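Local coordinates for protein tryptophanyl-tRNA synthetase (PDB 3HV0) that probably charges tRNA(Trp) with L-tryptophan at the expense of ATP, as a class I aminoacyl-tRNA synthetase whose catalytic part binds tryptophan, at residues K173-C177 with S178-S182. Sequence-based numbering, arbitrary orientation.
Sequences KKISC and SQIKS
The one flat side-chain group, the carboxamide of Q179, folds back over S176: S176 OG lies over one face of the amide, 3.2 Å from Q179 CD, and S176 N approaches OE1 from that same side, while K174 O lies near the amide plane, 4.1 Å from Q179 OE1. OE1 accepts a hydrogen bond from S176 N, 3.1 Å away. The N-H points almost straight at OE1 (174°), yet the donor sits 54° out of the carbonyl plane, so the amide is met over its face and not on a lone pair. A bend at chi2 turns the carboxamide back towards the start of the helix. In the reverse direction S176 OG accepts from Q179 N at 2.7 Å; chi1 of 72° sets the hydroxyl between its own backbone N and carbonyl carbon, facing the first turn. S176 and Q179 therefore grip each other twice, each side chain taking a backbone N-H of the other. Regular i to i+4 bonds follow, I180 N to S176 O at 3.2 Å and K181 N to C177 O at 3.1 Å. The extended K181 chain passes C177 SG with CE at 4.1 Å, and its NZ forms salt bridges with D188 of its own chain and D188 of the second subunit, placing this turn at the dimer interface. The reciprocal bonds define a capping box, with S176 as N-cap of helix 177-184, just after helix 157-174 in the class I synthetase domain.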
loop_
_atom_site.group_PDB
_atom_site.type_symbol
_atom_site.label_atom_id
_atom_site.label_comp_id
_atom_site.label_asym_id
_atom_site.label_seq_id
_atom_site.Cartn_x
_atom_site.Cartn_y
_atom_site.Cartn_z
ATOM N N LYS A 173 8.416 -7.871 1.264
ATOM C CA LYS A 173 9.220 -8.512 2.308
ATOM C C LYS A 173 10.422 -9.256 1.730
ATOM O O LYS A 173 11.410 -9.475 2.429
ATOM C CB LYS A 173 8.350 -9.491 3.091
ATOM C CG LYS A 173 8.919 -9.919 4.420
ATOM C CD LYS A 173 7.935 -10.848 5.092
ATOM C CE LYS A 173 8.470 -11.429 6.372
ATOM N NZ LYS A 173 7.357 -12.081 7.107
ATOM N N LYS A 174 10.328 -9.624 0.456
ATOM C CA LYS A 174 11.374 -10.382 -0.221
ATOM C C LYS A 174 12.350 -9.518 -1.035
ATOM O O LYS A 174 13.345 -10.047 -1.531
ATOM C CB LYS A 174 10.752 -11.432 -1.147
ATOM C CG LYS A 174 9.981 -12.517 -0.437
ATOM C CD LYS A 174 10.897 -13.418 0.373
ATOM C CE LYS A 174 10.138 -14.523 1.088
ATOM N NZ LYS A 174 11.086 -15.428 1.783
ATOM N N ILE A 175 12.082 -8.223 -1.187
ATOM C CA ILE A 175 12.997 -7.347 -1.930
ATOM C C ILE A 175 13.661 -6.286 -1.048
ATOM O O ILE A 175 12.996 -5.589 -0.305
ATOM C CB ILE A 175 12.301 -6.634 -3.100
ATOM C CG1 ILE A 175 12.004 -7.617 -4.228
ATOM C CG2 ILE A 175 13.196 -5.557 -3.684
ATOM C CD1 ILE A 175 10.627 -8.182 -4.203
ATOM N N SER A 176 14.976 -6.166 -1.164
ATOM C CA SER A 176 15.714 -5.137 -0.454
ATOM C C SER A 176 15.498 -3.788 -1.121
ATOM O O SER A 176 15.225 -3.712 -2.312
ATOM C CB SER A 176 17.205 -5.460 -0.426
ATOM O OG SER A 176 17.780 -5.275 -1.707
ATOM N N CYS A 177 15.620 -2.726 -0.337
ATOM C CA CYS A 177 15.610 -1.374 -0.871
ATOM C C CYS A 177 16.717 -1.218 -1.905
ATOM O O CYS A 177 16.528 -0.577 -2.925
ATOM C CB CYS A 177 15.785 -0.362 0.265
ATOM S SG CYS A 177 16.349 1.284 -0.241
ATOM N N SER A 178 17.872 -1.819 -1.634
ATOM C CA SER A 178 19.008 -1.761 -2.547
ATOM C C SER A 178 18.710 -2.472 -3.863
ATOM O O SER A 178 19.204 -2.061 -4.901
ATOM C CB SER A 178 20.247 -2.372 -1.898
ATOM O OG SER A 178 20.036 -3.733 -1.578
ATOM N N GLN A 179 17.922 -3.545 -3.818
ATOM C CA GLN A 179 17.495 -4.226 -5.037
ATOM C C GLN A 179 16.595 -3.325 -5.901
ATOM O O GLN A 179 16.707 -3.329 -7.126
ATOM C CB GLN A 179 16.761 -5.533 -4.721
ATOM C CG GLN A 179 17.583 -6.795 -4.932
ATOM C CD GLN A 179 17.520 -7.743 -3.747
ATOM O OE1 GLN A 179 16.446 -8.017 -3.192
ATOM N NE2 GLN A 179 18.684 -8.241 -3.337
ATOM N N ILE A 180 15.718 -2.551 -5.272
ATOM C CA ILE A 180 14.932 -1.571 -6.012
ATOM C C ILE A 180 15.827 -0.551 -6.704
ATOM O O ILE A 180 15.668 -0.310 -7.893
ATOM C CB ILE A 180 13.928 -0.812 -5.117
ATOM C CG1 ILE A 180 12.554 -1.486 -5.151
ATOM C CG2 ILE A 180 13.711 0.612 -5.631
ATOM C CD1 ILE A 180 12.542 -2.918 -4.765
ATOM N N LYS A 181 16.766 0.047 -5.966
ATOM C CA LYS A 181 17.707 0.999 -6.564
ATOM C C LYS A 181 18.384 0.390 -7.782
ATOM O O LYS A 181 18.413 0.988 -8.851
ATOM C CB LYS A 181 18.791 1.414 -5.576
ATOM C CG LYS A 181 18.341 2.325 -4.451
ATOM C CD LYS A 181 19.565 2.785 -3.667
ATOM C CE LYS A 181 19.213 3.399 -2.336
ATOM N NZ LYS A 181 20.455 3.799 -1.611
ATOM N N SER A 182 18.916 -0.812 -7.596
ATOM C CA SER A 182 19.637 -1.526 -8.640
ATOM C C SER A 182 18.785 -1.755 -9.901
ATOM O O SER A 182 19.292 -1.649 -11.010
ATOM C CB SER A 182 20.150 -2.862 -8.084
ATOM O OG SER A 182 20.998 -3.533 -9.001
#